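Long-range contact in HTH cro/C1-type domain-containing protein (Thermotoga maritima, PDB 2WUS), which probably helps set cell shape as the membrane protein RodZ, whose cytoplasmic helix-turn-helix domain, the piece described here, binds the bacterial actin MreB: residues Lys4-Arg16 with Lys36-Leu48. Residues are numbered along the deposited sequence; the frame is centred on the assembly and turned at random.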
# COMPACT_ATOMS: atom_id res chain seq x y z
N LYS C 4 -18.62 23.44 10.34
CA LYS C 4 -18.58 22.06 10.81
C LYS C 4 -17.25 21.67 11.47
O LYS C 4 -17.24 20.83 12.37
CB LYS C 4 -18.92 21.10 9.67
CG LYS C 4 -20.27 20.43 9.84
CD LYS C 4 -21.19 20.73 8.68
CE LYS C 4 -22.65 20.76 9.14
NZ LYS C 4 -23.02 19.57 9.96
N TRP C 5 -16.15 22.27 11.02
CA TRP C 5 -14.85 22.10 11.69
C TRP C 5 -14.90 22.73 13.09
O TRP C 5 -14.46 22.13 14.08
CB TRP C 5 -13.71 22.76 10.90
CG TRP C 5 -13.25 22.05 9.66
CD1 TRP C 5 -13.68 20.83 9.19
CD2 TRP C 5 -12.27 22.49 8.71
NE1 TRP C 5 -13.03 20.50 8.03
CE2 TRP C 5 -12.14 21.53 7.71
CE3 TRP C 5 -11.47 23.65 8.63
CZ2 TRP C 5 -11.27 21.64 6.64
CZ3 TRP C 5 -10.60 23.77 7.55
CH2 TRP C 5 -10.50 22.78 6.58
N LYS C 6 -15.44 23.95 13.16
CA LYS C 6 -15.55 24.67 14.42
C LYS C 6 -16.29 23.82 15.44
O LYS C 6 -15.86 23.69 16.58
CB LYS C 6 -16.27 26.00 14.22
CG LYS C 6 -15.40 27.11 13.66
CD LYS C 6 -16.09 28.46 13.77
CE LYS C 6 -15.30 29.55 13.07
NZ LYS C 6 -13.96 29.72 13.69
N GLU C 7 -17.41 23.25 15.00
CA GLU C 7 -18.21 22.36 15.83
C GLU C 7 -17.44 21.08 16.12
O GLU C 7 -17.70 20.38 17.11
CB GLU C 7 -19.53 22.05 15.13
CG GLU C 7 -19.52 20.76 14.36
CD GLU C 7 -20.85 20.50 13.66
OE1 GLU C 7 -21.24 21.32 12.79
OE2 GLU C 7 -21.51 19.47 13.97
N LEU C 8 -16.49 20.77 15.25
CA LEU C 8 -15.61 19.65 15.45
C LEU C 8 -14.79 19.94 16.69
O LEU C 8 -14.97 19.30 17.72
CB LEU C 8 -14.69 19.49 14.25
CG LEU C 8 -14.13 18.10 13.94
CD1 LEU C 8 -12.67 18.22 13.59
CD2 LEU C 8 -14.36 17.15 15.11
N GLY C 9 -13.90 20.92 16.58
CA GLY C 9 -13.03 21.31 17.68
C GLY C 9 -13.81 21.67 18.94
O GLY C 9 -13.31 21.52 20.06
N GLU C 10 -15.03 22.14 18.76
CA GLU C 10 -15.88 22.49 19.89
C GLU C 10 -16.23 21.24 20.67
O GLU C 10 -16.32 21.28 21.89
CB GLU C 10 -17.15 23.18 19.43
CG GLU C 10 -17.49 24.45 20.18
CD GLU C 10 -18.72 25.13 19.58
OE1 GLU C 10 -19.81 24.51 19.56
OE2 GLU C 10 -18.59 26.28 19.11
N THR C 11 -16.44 20.13 19.98
CA THR C 11 -16.78 18.90 20.68
C THR C 11 -15.57 18.37 21.41
O THR C 11 -15.67 17.89 22.54
CB THR C 11 -17.34 17.83 19.73
OG1 THR C 11 -18.39 18.39 18.93
CG2 THR C 11 -17.91 16.65 20.52
N PHE C 12 -14.41 18.47 20.76
CA PHE C 12 -13.14 18.06 21.34
C PHE C 12 -12.85 18.84 22.61
O PHE C 12 -12.61 18.24 23.67
CB PHE C 12 -11.98 18.29 20.37
CG PHE C 12 -11.80 17.20 19.35
CD1 PHE C 12 -11.61 15.89 19.76
CD2 PHE C 12 -11.80 17.49 17.99
CE1 PHE C 12 -11.44 14.88 18.83
CE2 PHE C 12 -11.63 16.49 17.07
CZ PHE C 12 -11.45 15.18 17.48
N ARG C 13 -12.86 20.17 22.50
CA ARG C 13 -12.59 21.02 23.65
C ARG C 13 -13.51 20.61 24.77
O ARG C 13 -13.06 20.29 25.87
CB ARG C 13 -12.79 22.50 23.33
CG ARG C 13 -12.82 23.44 24.55
CD ARG C 13 -12.53 24.91 24.17
NE ARG C 13 -11.11 25.25 24.27
CZ ARG C 13 -10.51 26.30 23.69
NH1 ARG C 13 -9.21 26.49 23.86
NH2 ARG C 13 -11.21 27.15 22.94
N LYS C 14 -14.81 20.57 24.47
CA LYS C 14 -15.83 20.28 25.47
C LYS C 14 -15.64 18.93 26.14
O LYS C 14 -15.88 18.78 27.34
CB LYS C 14 -17.23 20.37 24.86
CG LYS C 14 -18.35 19.92 25.78
CD LYS C 14 -19.71 20.04 25.12
CE LYS C 14 -20.82 19.44 25.98
NZ LYS C 14 -22.14 19.46 25.27
N LYS C 15 -15.20 17.94 25.36
CA LYS C 15 -15.07 16.59 25.87
C LYS C 15 -13.78 16.41 26.67
O LYS C 15 -13.70 15.56 27.56
CB LYS C 15 -15.10 15.59 24.72
CG LYS C 15 -15.84 14.31 25.05
CD LYS C 15 -15.07 13.45 26.01
CE LYS C 15 -16.04 12.70 26.92
NZ LYS C 15 -17.23 12.18 26.19
N ARG C 16 -12.78 17.22 26.35
CA ARG C 16 -11.52 17.13 27.07
C ARG C 16 -11.70 17.72 28.46
O ARG C 16 -11.24 17.17 29.45
CB ARG C 16 -10.41 17.85 26.31
CG ARG C 16 -9.07 17.78 27.00
CD ARG C 16 -8.00 18.43 26.15
NE ARG C 16 -8.45 19.72 25.64
CZ ARG C 16 -8.45 20.83 26.36
NH1 ARG C 16 -8.87 21.97 25.82
NH2 ARG C 16 -8.03 20.81 27.62
N LYS C 36 -0.92 22.18 17.90
CA LYS C 36 -1.83 21.52 16.95
C LYS C 36 -3.23 21.23 17.52
O LYS C 36 -4.24 21.51 16.87
CB LYS C 36 -1.20 20.23 16.41
CG LYS C 36 0.11 20.42 15.65
CD LYS C 36 0.26 19.41 14.52
CE LYS C 36 1.57 18.62 14.62
NZ LYS C 36 2.68 19.18 13.79
N LEU C 37 -3.29 20.64 18.73
CA LEU C 37 -4.58 20.45 19.39
C LEU C 37 -5.34 21.78 19.57
O LEU C 37 -6.55 21.83 19.34
CB LEU C 37 -4.46 19.69 20.73
CG LEU C 37 -3.76 18.32 20.87
CD1 LEU C 37 -3.76 17.79 22.30
CD2 LEU C 37 -4.36 17.28 19.98
N LYS C 38 -4.65 22.85 19.97
CA LYS C 38 -5.36 24.12 20.16
C LYS C 38 -6.08 24.47 18.88
O LYS C 38 -7.30 24.57 18.85
CB LYS C 38 -4.42 25.27 20.56
CG LYS C 38 -5.16 26.57 20.92
CD LYS C 38 -4.96 26.98 22.40
CE LYS C 38 -6.25 27.46 23.09
NZ LYS C 38 -6.78 28.78 22.60
N ARG C 39 -5.31 24.62 17.82
CA ARG C 39 -5.87 24.88 16.50
C ARG C 39 -7.07 23.98 16.20
O ARG C 39 -8.13 24.46 15.82
CB ARG C 39 -4.77 24.74 15.42
CG ARG C 39 -3.49 25.53 15.74
CD ARG C 39 -2.66 25.79 14.50
NE ARG C 39 -3.53 25.90 13.32
CZ ARG C 39 -3.09 26.05 12.08
NH1 ARG C 39 -3.97 26.12 11.08
NH2 ARG C 39 -1.79 26.12 11.82
N ILE C 40 -6.91 22.68 16.38
CA ILE C 40 -8.00 21.74 16.11
C ILE C 40 -9.28 22.12 16.85
O ILE C 40 -10.38 21.96 16.32
CB ILE C 40 -7.60 20.31 16.48
CG1 ILE C 40 -6.71 19.73 15.38
CG2 ILE C 40 -8.82 19.45 16.68
CD1 ILE C 40 -6.07 18.44 15.76
N GLU C 41 -9.11 22.62 18.08
CA GLU C 41 -10.24 22.91 18.94
C GLU C 41 -10.95 24.19 18.51
O GLU C 41 -12.19 24.28 18.52
CB GLU C 41 -9.81 22.95 20.41
CG GLU C 41 -9.42 21.60 21.00
CD GLU C 41 -9.34 21.60 22.54
OE1 GLU C 41 -9.57 20.53 23.15
OE2 GLU C 41 -9.05 22.66 23.13
N GLU C 42 -10.17 25.19 18.11
CA GLU C 42 -10.77 26.42 17.60
C GLU C 42 -11.21 26.27 16.14
O GLU C 42 -11.69 27.22 15.51
CB GLU C 42 -9.85 27.61 17.83
CG GLU C 42 -8.39 27.25 17.86
CD GLU C 42 -7.58 28.28 18.61
OE1 GLU C 42 -6.50 28.67 18.11
OE2 GLU C 42 -8.05 28.70 19.69
N GLY C 43 -11.03 25.06 15.62
CA GLY C 43 -11.54 24.67 14.32
C GLY C 43 -10.70 25.12 13.14
O GLY C 43 -11.21 25.24 12.03
N ASP C 44 -9.41 25.35 13.37
CA ASP C 44 -8.56 25.96 12.35
C ASP C 44 -7.57 24.96 11.73
O ASP C 44 -6.43 24.82 12.19
CB ASP C 44 -7.83 27.18 12.92
CG ASP C 44 -6.77 27.72 11.98
OD1 ASP C 44 -5.67 28.08 12.46
OD2 ASP C 44 -7.03 27.76 10.75
N LEU C 45 -8.00 24.30 10.67
CA LEU C 45 -7.27 23.15 10.17
C LEU C 45 -6.56 23.41 8.85
O LEU C 45 -5.73 22.61 8.43
CB LEU C 45 -8.22 21.97 10.00
CG LEU C 45 -9.12 21.68 11.20
CD1 LEU C 45 -9.97 20.48 10.89
CD2 LEU C 45 -8.29 21.44 12.45
N LYS C 46 -6.89 24.52 8.20
CA LYS C 46 -6.49 24.74 6.82
C LYS C 46 -5.08 24.29 6.44
O LYS C 46 -4.92 23.56 5.45
CB LYS C 46 -6.72 26.19 6.41
CG LYS C 46 -6.69 26.40 4.90
CD LYS C 46 -7.78 25.59 4.20
CE LYS C 46 -7.75 25.86 2.71
NZ LYS C 46 -6.64 26.81 2.37
N GLY C 47 -4.05 24.69 7.18
CA GLY C 47 -2.70 24.28 6.82
C GLY C 47 -1.96 23.57 7.94
O GLY C 47 -0.73 23.58 8.00
N LEU C 48 -2.72 22.96 8.83
CA LEU C 48 -2.19 22.32 10.03
C LEU C 48 -1.08 21.33 9.68
O LEU C 48 -0.05 21.24 10.35
CB LEU C 48 -3.34 21.58 10.73
CG LEU C 48 -3.38 21.32 12.24
CD1 LEU C 48 -4.05 19.99 12.48
CD2 LEU C 48 -2.01 21.33 12.87
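Arg16 grips the carboxylate of Glu41 side-on, in a salt bridge of two hydrogen bonds. Arg16 NE lies 2.8 Å from Glu41 OE1, in the guanidinium plane; Arg16 NH1 lies 2.8 Å from Glu41 OE2 and meets its syn lone pair. Arg16 bends at chi3 (47°), which turns its guanidinium to the acid. Arg13 adds charge alone: Arg13 NE is 3.5 Å from Glu41 OE2, well out of the guanidinium plane. Tyr61 OH is also hydrogen-bonded to Glu41 OE1. Glu41 fits as a knob among Gly9, Phe12, Arg13 and Arg16. A leucine in its place would probably leave both arginines without their acid.

Gly9 CA makes CA-H...O contacts with Ile40 O and Glu41 O. Gly43, with positive phi, ends helix 34-42 in a Schellman motif and packs by Lys6.

Leu45 CD1 makes a CH-pi contact over one face of Trp5. Ile40 CG2 meets Phe12 CD2 at 3.8 Å.

The contact joins helix 3-17 to the second helix of the helix-turn-helix pair (23-29 and 34-42) of this Cro/C1-type domain. The axes of 4-16 and 36-42 approach to 7.1 Å, their N-to-C directions 120° apart. Tyr61 of helix 51-64 stacks on Phe12; Tyr76 of helix 69-84 meets the Trp5 ring, and its backbone O accepts a hydrogen bond from Trp5 NE1.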